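DUF3194 domain-containing protein (PDB 3UEB) is of unknown function but folds as an alpha-plus-beta protein whose sheet runs on into that of a second subunit. Local coordinates at residues Arg9-Gly14 / Glu86-Ala91; Pro16-Glu21 / Arg97-Ile102; Tyr37-Leu42 / Lys48-Thr53; Ile66-Glu71 / Lys82-Ala87. All coordinates share one frame; numbering follows the deposited sequence.

Contact 1. Residues Arg9-Gly14 / Glu86-Ala91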
# COMPACT_ATOMS: atom_id res chain seq x y z
N ARG A 9 -9.61 -5.98 8.78
CA ARG A 9 -10.25 -4.70 9.05
C ARG A 9 -10.38 -3.88 7.77
O ARG A 9 -9.42 -3.76 7.01
CB ARG A 9 -9.41 -3.93 10.08
CG ARG A 9 -10.05 -2.66 10.57
CD ARG A 9 -11.39 -2.94 11.23
NE ARG A 9 -11.85 -1.78 11.99
CZ ARG A 9 -11.30 -1.36 13.12
NH1 ARG A 9 -11.79 -0.30 13.74
NH2 ARG A 9 -10.26 -2.02 13.63
N VAL A 10 -11.57 -3.34 7.54
CA VAL A 10 -11.82 -2.52 6.36
C VAL A 10 -12.39 -1.17 6.79
O VAL A 10 -13.41 -1.12 7.46
CB VAL A 10 -12.83 -3.18 5.41
CG1 VAL A 10 -13.21 -2.20 4.30
CG2 VAL A 10 -12.25 -4.44 4.83
N ILE A 11 -11.72 -0.09 6.39
CA ILE A 11 -12.20 1.23 6.75
C ILE A 11 -12.46 2.09 5.52
O ILE A 11 -11.69 2.07 4.55
CB ILE A 11 -11.20 1.95 7.70
CG1 ILE A 11 -9.90 2.26 6.96
CG2 ILE A 11 -10.90 1.06 8.90
CD1 ILE A 11 -8.86 2.95 7.83
N HIS A 12 -13.56 2.83 5.56
CA HIS A 12 -13.96 3.71 4.47
C HIS A 12 -13.77 5.15 4.90
O HIS A 12 -14.20 5.55 5.98
CB HIS A 12 -15.43 3.45 4.11
CG HIS A 12 -15.66 2.13 3.43
ND1 HIS A 12 -16.91 1.69 3.07
CD2 HIS A 12 -14.79 1.18 3.01
CE1 HIS A 12 -16.80 0.52 2.46
NE2 HIS A 12 -15.53 0.19 2.41
N ILE A 13 -13.12 5.93 4.05
CA ILE A 13 -12.85 7.32 4.37
C ILE A 13 -13.24 8.31 3.27
O ILE A 13 -12.90 8.13 2.10
CB ILE A 13 -11.35 7.51 4.69
CG1 ILE A 13 -10.93 6.59 5.84
CG2 ILE A 13 -11.08 8.96 5.07
CD1 ILE A 13 -9.45 6.67 6.22
N GLY A 14 -13.97 9.35 3.67
CA GLY A 14 -14.37 10.38 2.73
C GLY A 14 -13.49 11.60 2.96
O GLY A 14 -13.32 12.02 4.10
N GLU A 86 -5.56 -0.54 17.24
CA GLU A 86 -4.61 0.50 17.62
C GLU A 86 -3.92 1.10 16.40
O GLU A 86 -3.74 2.32 16.31
CB GLU A 86 -3.57 -0.08 18.58
CG GLU A 86 -3.97 -0.00 20.04
CD GLU A 86 -3.17 -0.94 20.91
OE1 GLU A 86 -1.93 -0.99 20.77
OE2 GLU A 86 -3.78 -1.63 21.75
N ALA A 87 -3.51 0.24 15.46
CA ALA A 87 -2.85 0.71 14.25
C ALA A 87 -3.75 1.66 13.49
O ALA A 87 -3.31 2.71 13.02
CB ALA A 87 -2.47 -0.47 13.36
N VAL A 88 -5.02 1.28 13.36
CA VAL A 88 -6.02 2.08 12.64
C VAL A 88 -6.29 3.42 13.33
O VAL A 88 -6.30 4.46 12.68
CB VAL A 88 -7.35 1.28 12.49
CG1 VAL A 88 -8.47 2.16 11.92
CG2 VAL A 88 -7.11 0.09 11.58
N GLU A 89 -6.51 3.40 14.64
CA GLU A 89 -6.75 4.64 15.37
C GLU A 89 -5.56 5.58 15.19
O GLU A 89 -5.73 6.78 15.00
CB GLU A 89 -7.00 4.35 16.86
CG GLU A 89 -8.35 3.69 17.14
CD GLU A 89 -9.54 4.59 16.79
OE1 GLU A 89 -10.48 4.11 16.12
OE2 GLU A 89 -9.53 5.78 17.19
N ARG A 90 -4.35 5.03 15.26
CA ARG A 90 -3.15 5.84 15.07
C ARG A 90 -3.19 6.48 13.69
O ARG A 90 -2.84 7.65 13.53
CB ARG A 90 -1.88 4.99 15.19
CG ARG A 90 -0.59 5.77 14.95
CD ARG A 90 -0.45 6.91 15.95
NE ARG A 90 -0.37 6.43 17.32
CZ ARG A 90 0.72 5.87 17.85
NH1 ARG A 90 1.82 5.72 17.13
NH2 ARG A 90 0.70 5.45 19.12
N ALA A 91 -3.63 5.71 12.70
CA ALA A 91 -3.73 6.21 11.33
C ALA A 91 -4.68 7.41 11.27
O ALA A 91 -4.32 8.44 10.73
CB ALA A 91 -4.22 5.10 10.41
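V88 on helix 80-104 lies against two alternate residues of strand 6-14, R9 and I11, one on each of its methyls. R9 is the instructive side chain because its character changes along its length. Its CB packs against I84, one turn earlier on the same helix. The next carbon, CG, stands anti to the backbone N (chi1 -173°), which carries it to V88 CG2 at 4.2 Å. At chi2 the chain bends (60°), so CD steps away from the helix before the guanidinium turns back, oblique to V88 CG2. At the tip, NH2 forms a salt bridge with D85, while NH1 stays 5.2 Å from E89 OE1, where the opposite charge may still be felt, though without contact. I11 completes the contact from the buried side. It meets V88 tip to tip, its CG2 lying 4.0 Å from V88 CG1 and its CD1 4.2 Å from that same methyl. Backbone bonds of R9 with V68 and of I11 with I66 hold both residues in the antiparallel sheet, where strand 6-14 is an outermost strand of the chain. The join between strand and helix is oily at I11 and ionic at the end of R9. Dispersion between methyl and methylene groups fills the interior, and an arginine whose stem is apolar can close the margin while its charged end turns to D85.

Contact 2. Residues Pro16-Glu21 / Arg97-Ile102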
# COMPACT_ATOMS: atom_id res chain seq x y z
N PRO A 16 -13.61 14.95 0.98
CA PRO A 16 -14.15 15.94 0.05
C PRO A 16 -13.38 17.24 -0.18
O PRO A 16 -13.50 17.85 -1.24
CB PRO A 16 -15.56 16.20 0.60
CG PRO A 16 -15.37 16.03 2.07
CD PRO A 16 -14.51 14.78 2.14
N GLU A 17 -12.59 17.67 0.80
CA GLU A 17 -11.85 18.92 0.66
C GLU A 17 -10.50 18.72 -0.00
O GLU A 17 -9.78 19.69 -0.26
CB GLU A 17 -11.69 19.58 2.03
CG GLU A 17 -12.95 19.50 2.87
CD GLU A 17 -12.81 20.13 4.24
OE1 GLU A 17 -11.70 20.06 4.83
OE2 GLU A 17 -13.82 20.69 4.73
N LEU A 18 -10.16 17.47 -0.30
CA LEU A 18 -8.88 17.16 -0.94
C LEU A 18 -9.00 16.87 -2.44
O LEU A 18 -10.00 16.33 -2.91
CB LEU A 18 -8.23 15.95 -0.26
CG LEU A 18 -7.93 16.02 1.24
CD1 LEU A 18 -7.08 14.81 1.63
CD2 LEU A 18 -7.19 17.31 1.58
N SER A 19 -7.96 17.25 -3.18
CA SER A 19 -7.90 17.00 -4.62
C SER A 19 -7.54 15.52 -4.75
O SER A 19 -7.02 14.93 -3.80
CB SER A 19 -6.80 17.84 -5.25
OG SER A 19 -5.53 17.49 -4.72
N GLU A 20 -7.81 14.92 -5.90
CA GLU A 20 -7.49 13.50 -6.07
C GLU A 20 -6.02 13.19 -5.79
O GLU A 20 -5.69 12.10 -5.31
CB GLU A 20 -7.91 13.02 -7.47
CG GLU A 20 -9.44 12.88 -7.59
CD GLU A 20 -9.92 12.51 -8.99
OE1 GLU A 20 -9.62 13.27 -9.93
OE2 GLU A 20 -10.61 11.48 -9.14
N GLU A 21 -5.14 14.16 -6.04
CA GLU A 21 -3.72 13.97 -5.79
C GLU A 21 -3.45 13.84 -4.28
O GLU A 21 -2.74 12.94 -3.83
CB GLU A 21 -2.92 15.13 -6.36
CG GLU A 21 -1.50 15.21 -5.83
CD GLU A 21 -0.68 16.29 -6.52
OE1 GLU A 21 -1.14 17.45 -6.57
OE2 GLU A 21 0.42 15.98 -7.01
N ARG A 97 -4.19 15.04 11.47
CA ARG A 97 -3.20 16.10 11.65
C ARG A 97 -2.75 16.62 10.30
O ARG A 97 -2.55 17.83 10.12
CB ARG A 97 -1.99 15.58 12.42
CG ARG A 97 -2.25 15.33 13.88
CD ARG A 97 -0.98 14.93 14.59
NE ARG A 97 -1.25 14.45 15.94
CZ ARG A 97 -0.36 13.81 16.69
NH1 ARG A 97 0.86 13.58 16.22
NH2 ARG A 97 -0.69 13.40 17.91
N LYS A 98 -2.61 15.71 9.35
CA LYS A 98 -2.19 16.06 8.00
C LYS A 98 -3.27 16.90 7.33
O LYS A 98 -2.96 17.88 6.64
CB LYS A 98 -1.97 14.78 7.18
CG LYS A 98 -0.69 14.77 6.39
CD LYS A 98 -0.57 15.95 5.45
CE LYS A 98 0.81 15.95 4.82
NZ LYS A 98 1.86 15.81 5.87
N LEU A 99 -4.53 16.52 7.53
CA LEU A 99 -5.64 17.26 6.93
C LEU A 99 -5.64 18.70 7.44
O LEU A 99 -5.75 19.64 6.65
CB LEU A 99 -6.98 16.58 7.25
CG LEU A 99 -7.16 15.12 6.82
CD1 LEU A 99 -8.61 14.67 7.04
CD2 LEU A 99 -6.81 14.97 5.35
N ARG A 100 -5.50 18.88 8.75
CA ARG A 100 -5.47 20.22 9.32
C ARG A 100 -4.25 20.97 8.78
O ARG A 100 -4.33 22.16 8.48
CB ARG A 100 -5.41 20.16 10.85
CG ARG A 100 -6.79 20.12 11.50
CD ARG A 100 -6.72 20.55 12.97
NE ARG A 100 -6.04 19.56 13.80
CZ ARG A 100 -6.58 18.41 14.19
NH1 ARG A 100 -7.82 18.10 13.83
NH2 ARG A 100 -5.88 17.58 14.96
N GLU A 101 -3.13 20.26 8.64
CA GLU A 101 -1.92 20.88 8.13
C GLU A 101 -2.17 21.39 6.72
O GLU A 101 -1.84 22.53 6.39
CB GLU A 101 -0.77 19.86 8.10
CG GLU A 101 0.54 20.45 7.62
CD GLU A 101 1.56 19.38 7.26
OE1 GLU A 101 1.84 18.52 8.13
OE2 GLU A 101 2.06 19.39 6.12
N ILE A 102 -2.75 20.53 5.89
CA ILE A 102 -3.04 20.90 4.52
C ILE A 102 -4.00 22.08 4.47
O ILE A 102 -3.75 23.08 3.78
CB ILE A 102 -3.64 19.70 3.76
CG1 ILE A 102 -2.58 18.60 3.63
CG2 ILE A 102 -4.15 20.15 2.40
CD1 ILE A 102 -3.07 17.34 2.94
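L18, in the turn leading into helix 20-41, meets L99 and I102 near the end of helix 80-104. Both helices lie under the three-stranded sheet of this alpha-plus-beta fold, but the centre of the contact is about 17 Å from the centre of the chain. Taken in sequence order, the first segment opens with the turn P16-E17, which brings the chain round to the helix start. L18 then holds CG anti to its carbonyl carbon (chi1 -58°), which turns its two methyls to the helix, and they divide the work. CD1 touches L99 CD2 at 3.7 Å, the two leucine side chains crossing at about a right angle, while CD2 faces I102 CG2 at 4.2 Å. The two partners are three residues apart on one helix, so L18 spans neighbouring positions about one turn apart. L18 also packs on I26 of helix 20-41, which begins just after it, and its carbonyl oxygen takes a bond from R58. S19 follows as the N-cap, its hydroxyl capping a backbone N of the first turn; Q22 returns a side-chain bond to the N of S19, a reciprocity that fits a capping box. E20 and E21 begin the helix proper, and E20 packs on R44 of the second subunit. On the other side of the contact, L99 also rests on L15 and I102 on Q22. Further round the second helix, K98 lies against E25 and L29, and its NZ reaches E101 OE1 in a salt bridge of 3.5 Å.

Contact 3. Residues Tyr37-Leu42 / Lys48-Thr53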
# COMPACT_ATOMS: atom_id res chain seq x y z
N TYR A 37 3.10 0.85 12.33
CA TYR A 37 2.60 0.45 13.63
C TYR A 37 2.76 -1.03 13.89
O TYR A 37 3.18 -1.43 14.97
CB TYR A 37 1.13 0.82 13.78
CG TYR A 37 0.72 0.95 15.22
CD1 TYR A 37 0.84 2.16 15.90
CD2 TYR A 37 0.24 -0.15 15.93
CE1 TYR A 37 0.49 2.28 17.24
CE2 TYR A 37 -0.11 -0.04 17.27
CZ TYR A 37 0.01 1.18 17.92
OH TYR A 37 -0.32 1.30 19.24
N VAL A 38 2.40 -1.86 12.92
CA VAL A 38 2.52 -3.30 13.10
C VAL A 38 3.96 -3.74 13.35
O VAL A 38 4.21 -4.51 14.28
CB VAL A 38 1.96 -4.06 11.89
CG1 VAL A 38 2.28 -5.53 12.01
CG2 VAL A 38 0.45 -3.86 11.81
N PHE A 39 4.90 -3.24 12.55
CA PHE A 39 6.30 -3.62 12.72
C PHE A 39 7.00 -2.97 13.90
O PHE A 39 8.08 -3.41 14.30
CB PHE A 39 7.09 -3.34 11.44
CG PHE A 39 6.87 -4.36 10.36
CD1 PHE A 39 6.05 -4.08 9.27
CD2 PHE A 39 7.47 -5.62 10.44
CE1 PHE A 39 5.82 -5.04 8.28
CE2 PHE A 39 7.25 -6.59 9.45
CZ PHE A 39 6.42 -6.30 8.37
N ASP A 40 6.42 -1.92 14.46
CA ASP A 40 7.03 -1.28 15.61
C ASP A 40 6.54 -1.94 16.89
O ASP A 40 7.11 -1.72 17.96
CB ASP A 40 6.69 0.22 15.67
CG ASP A 40 7.43 1.03 14.61
OD1 ASP A 40 8.59 0.69 14.28
OD2 ASP A 40 6.85 2.02 14.13
N HIS A 41 5.51 -2.76 16.79
CA HIS A 41 4.96 -3.41 17.97
C HIS A 41 5.03 -4.93 17.98
O HIS A 41 4.64 -5.58 18.95
CB HIS A 41 3.51 -2.95 18.18
CG HIS A 41 3.38 -1.48 18.42
ND1 HIS A 41 3.58 -0.54 17.44
CD2 HIS A 41 3.11 -0.78 19.56
CE1 HIS A 41 3.45 0.67 17.95
NE2 HIS A 41 3.17 0.55 19.23
N LEU A 42 5.53 -5.50 16.89
CA LEU A 42 5.67 -6.95 16.81
C LEU A 42 7.06 -7.23 16.30
O LEU A 42 7.62 -6.45 15.54
CB LEU A 42 4.65 -7.57 15.85
CG LEU A 42 3.18 -7.64 16.24
CD1 LEU A 42 2.41 -8.28 15.10
CD2 LEU A 42 3.00 -8.46 17.51
N LYS A 48 3.80 -13.04 10.56
CA LYS A 48 3.82 -14.11 9.58
C LYS A 48 3.35 -13.58 8.23
O LYS A 48 3.95 -13.87 7.19
CB LYS A 48 2.93 -15.26 10.05
CG LYS A 48 2.88 -16.47 9.14
CD LYS A 48 2.08 -17.58 9.80
CE LYS A 48 1.86 -18.76 8.87
NZ LYS A 48 0.97 -19.79 9.51
N ASP A 49 2.29 -12.79 8.23
CA ASP A 49 1.77 -12.24 6.99
C ASP A 49 0.99 -10.98 7.25
O ASP A 49 0.05 -10.97 8.04
CB ASP A 49 0.85 -13.25 6.31
CG ASP A 49 0.41 -12.80 4.93
OD1 ASP A 49 1.25 -12.79 4.00
OD2 ASP A 49 -0.78 -12.45 4.76
N ILE A 50 1.39 -9.90 6.58
CA ILE A 50 0.70 -8.64 6.70
C ILE A 50 0.36 -8.12 5.31
O ILE A 50 1.17 -8.19 4.39
CB ILE A 50 1.53 -7.59 7.49
CG1 ILE A 50 0.75 -6.28 7.56
CG2 ILE A 50 2.90 -7.40 6.84
CD1 ILE A 50 1.52 -5.15 8.25
N GLU A 51 -0.87 -7.62 5.16
CA GLU A 51 -1.31 -7.08 3.89
C GLU A 51 -2.15 -5.83 4.13
O GLU A 51 -3.17 -5.88 4.83
CB GLU A 51 -2.15 -8.11 3.13
CG GLU A 51 -1.48 -9.46 3.04
CD GLU A 51 -2.31 -10.47 2.30
OE1 GLU A 51 -1.95 -11.66 2.33
OE2 GLU A 51 -3.34 -10.07 1.69
N VAL A 52 -1.70 -4.72 3.57
CA VAL A 52 -2.40 -3.47 3.71
C VAL A 52 -2.69 -2.90 2.33
O VAL A 52 -1.78 -2.64 1.53
CB VAL A 52 -1.59 -2.48 4.54
CG1 VAL A 52 -2.43 -1.26 4.87
CG2 VAL A 52 -1.12 -3.17 5.84
N THR A 53 -3.97 -2.72 2.05
CA THR A 53 -4.44 -2.23 0.77
C THR A 53 -4.99 -0.82 0.83
O THR A 53 -5.67 -0.46 1.79
CB THR A 53 -5.58 -3.12 0.25
OG1 THR A 53 -5.15 -4.49 0.23
CG2 THR A 53 -6.00 -2.69 -1.15
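I50 meets V38 tip to tip, its CD1 lying 3.8 Å from V38 CB and 3.9 Å from each of V38 CG1 and CG2, so a single methyl sits almost evenly among three carbons. This reach depends on the extended chain of I50, with CG1 anti to the backbone N (chi1 179°) and chi2 likewise trans at -177°. Its other branch takes a different partner: I50 CG2 lies 4.0 Å from F39 CZ and equally far from CE1, approaching the phenyl ring at a slant at its far end. The isoleucine therefore bridges two consecutive residues of helix 20-41. Here the last turns of that helix pack under strand 49-56, which opens the hairpin with strand 63-71. A classic beta bulge, in which K48 and D49 both face E71, marks the entry to the strand. Beyond I50 the chain's sheet does not end, because residues D49 to T53 pair antiparallel with a strand of the second subunit, I50 packing on I56 and T53 bonding with T53 of that chain. On the polar side of the strand, D49 OD2 and E51 OE1 come within 2.8 Å as two acceptors, while D49 OD1 bonds to N57 of the second subunit and E51 OE2 keeps a long, weak ion pair with its R55. H41 ND1 donates to Y37 O at 2.7 Å, on a lone pair in the carbonyl plane, though the bond is bent (145°) and Y37 O lies out of the H41 ring plane. The H41 ring covers a face of Y37, its CE1 above the centre.

Contact 4. Residues Ile66-Glu71 / Lys82-Ala87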
# COMPACT_ATOMS: atom_id res chain seq x y z
N ILE A 66 -9.27 1.48 3.02
CA ILE A 66 -8.06 0.84 3.50
C ILE A 66 -8.43 -0.52 4.05
O ILE A 66 -9.35 -0.64 4.85
CB ILE A 66 -7.41 1.65 4.63
CG1 ILE A 66 -6.91 3.00 4.10
CG2 ILE A 66 -6.28 0.85 5.25
CD1 ILE A 66 -5.82 2.89 3.04
N GLU A 67 -7.71 -1.54 3.62
CA GLU A 67 -7.98 -2.87 4.08
C GLU A 67 -6.74 -3.43 4.75
O GLU A 67 -5.65 -3.42 4.16
CB GLU A 67 -8.42 -3.75 2.91
CG GLU A 67 -8.93 -5.11 3.32
CD GLU A 67 -9.78 -5.75 2.25
OE1 GLU A 67 -10.19 -6.92 2.44
OE2 GLU A 67 -10.05 -5.08 1.22
N VAL A 68 -6.90 -3.91 5.98
CA VAL A 68 -5.78 -4.47 6.73
C VAL A 68 -6.00 -5.95 7.02
O VAL A 68 -7.10 -6.36 7.42
CB VAL A 68 -5.59 -3.75 8.09
CG1 VAL A 68 -4.25 -4.14 8.70
CG2 VAL A 68 -5.68 -2.25 7.91
N TYR A 69 -4.96 -6.75 6.82
CA TYR A 69 -5.02 -8.17 7.12
C TYR A 69 -3.71 -8.49 7.83
O TYR A 69 -2.63 -8.16 7.34
CB TYR A 69 -5.15 -9.03 5.86
CG TYR A 69 -5.03 -10.52 6.17
CD1 TYR A 69 -6.10 -11.22 6.71
CD2 TYR A 69 -3.82 -11.19 5.98
CE1 TYR A 69 -5.97 -12.57 7.06
CE2 TYR A 69 -3.69 -12.53 6.34
CZ TYR A 69 -4.76 -13.21 6.87
OH TYR A 69 -4.64 -14.54 7.22
N LEU A 70 -3.81 -9.12 8.99
CA LEU A 70 -2.62 -9.44 9.77
C LEU A 70 -2.72 -10.83 10.35
O LEU A 70 -3.76 -11.22 10.88
CB LEU A 70 -2.44 -8.42 10.91
CG LEU A 70 -1.28 -8.65 11.88
CD1 LEU A 70 0.03 -8.81 11.10
CD2 LEU A 70 -1.18 -7.48 12.85
N GLU A 71 -1.62 -11.56 10.25
CA GLU A 71 -1.57 -12.93 10.74
C GLU A 71 -0.27 -13.16 11.51
O GLU A 71 0.80 -12.75 11.08
CB GLU A 71 -1.65 -13.88 9.55
CG GLU A 71 -2.05 -15.31 9.89
CD GLU A 71 -2.00 -16.22 8.69
OE1 GLU A 71 -2.43 -15.78 7.60
OE2 GLU A 71 -1.54 -17.37 8.83
N LYS A 82 -7.01 -6.30 18.34
CA LYS A 82 -6.65 -5.19 19.22
C LYS A 82 -5.50 -4.40 18.59
O LYS A 82 -5.55 -3.17 18.52
CB LYS A 82 -6.25 -5.75 20.59
CG LYS A 82 -6.50 -4.82 21.77
CD LYS A 82 -5.36 -3.85 21.97
CE LYS A 82 -4.05 -4.58 22.29
NZ LYS A 82 -4.14 -5.35 23.57
N LEU A 83 -4.47 -5.12 18.14
CA LEU A 83 -3.32 -4.48 17.51
C LEU A 83 -3.79 -3.74 16.26
O LEU A 83 -3.42 -2.60 16.03
CB LEU A 83 -2.25 -5.51 17.14
CG LEU A 83 -1.14 -5.02 16.21
CD1 LEU A 83 -0.53 -3.75 16.78
CD2 LEU A 83 -0.08 -6.10 16.05
N ILE A 84 -4.62 -4.40 15.46
CA ILE A 84 -5.14 -3.77 14.25
C ILE A 84 -5.91 -2.51 14.64
O ILE A 84 -5.75 -1.47 14.01
CB ILE A 84 -6.07 -4.72 13.45
CG1 ILE A 84 -5.26 -5.88 12.86
CG2 ILE A 84 -6.74 -3.96 12.31
CD1 ILE A 84 -6.09 -6.82 11.99
N ASP A 85 -6.73 -2.61 15.68
CA ASP A 85 -7.51 -1.45 16.15
C ASP A 85 -6.62 -0.28 16.49
O ASP A 85 -6.89 0.85 16.09
CB ASP A 85 -8.35 -1.80 17.38
CG ASP A 85 -9.49 -2.73 17.06
OD1 ASP A 85 -10.16 -2.51 16.02
OD2 ASP A 85 -9.74 -3.67 17.85
N GLU A 86 -5.56 -0.54 17.24
CA GLU A 86 -4.61 0.50 17.62
C GLU A 86 -3.92 1.10 16.40
O GLU A 86 -3.74 2.32 16.31
CB GLU A 86 -3.57 -0.08 18.58
CG GLU A 86 -3.97 -0.00 20.04
CD GLU A 86 -3.17 -0.94 20.91
OE1 GLU A 86 -1.93 -0.99 20.77
OE2 GLU A 86 -3.78 -1.63 21.75
N ALA A 87 -3.51 0.24 15.46
CA ALA A 87 -2.85 0.71 14.25
C ALA A 87 -3.75 1.66 13.49
O ALA A 87 -3.31 2.71 13.02
CB ALA A 87 -2.47 -0.47 13.36
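L70 engages two successive residues of helix 80-104, L83 with its outer methyl and I84 with its base. L70 CD2 lies 3.7 Å from L83 CD2 and 4.2 Å from L83 CG, the two leucines crossing at about a right angle; nearer the backbone, L70 CB meets I84 CD1 at 4.1 Å. L70 holds CG anti to the backbone N (chi1 177°), which carries its CD2 toward the helix, where L83 crosses it. V68, two residues earlier and on the same face of the strand, adds a looser touch, its CB 4.4 Å from I84 CG2. I84 thus spreads its two branches over V68 and L70. The segments run largely antiparallel, at 144°, with their axes 9.7 Å apart, as a helix lying on one face of a beta sheet. Within the chain, strand 63-71 is the middle of three, bonded to 6-14 through pairs such as L70 with G7 and to 49-56 through pairs such as Y69 with E51, and this fixes how V68 and L70 are presented. The second helix shares the same face: V68 also packs on I34 of helix 20-41, and L83 and A87 press on Y37. The hydroxyl of that tyrosine bonds to E86, tying the two helices together. On the reverse face of the strand Y69 points away from the helix, and its hydroxyl donates to E71 OE1 at 2.6 Å, approaching from above the carboxylate plane.

Contacts 1, 3 and 4 are buried and bind helices to one sheet, whereas contact 2, partly buried, joins the loop before helix 20-41 to helix 80-104 near the edge of the chain. Contacts 1 and 4 share E86 and A87 and set the same helix beneath neighbouring strands, their centres about 8 Å apart. Contact 3 uses the other helix and the third strand; it meets contact 4 through backbone bonds of the hairpin and L42 against L83. All four join aliphatic carbons, with an aromatic ring added in contact 3 and an arginine stem in contact 1. Contacts 2 and 3 also touch the second subunit, on opposite sides of the chain's centre.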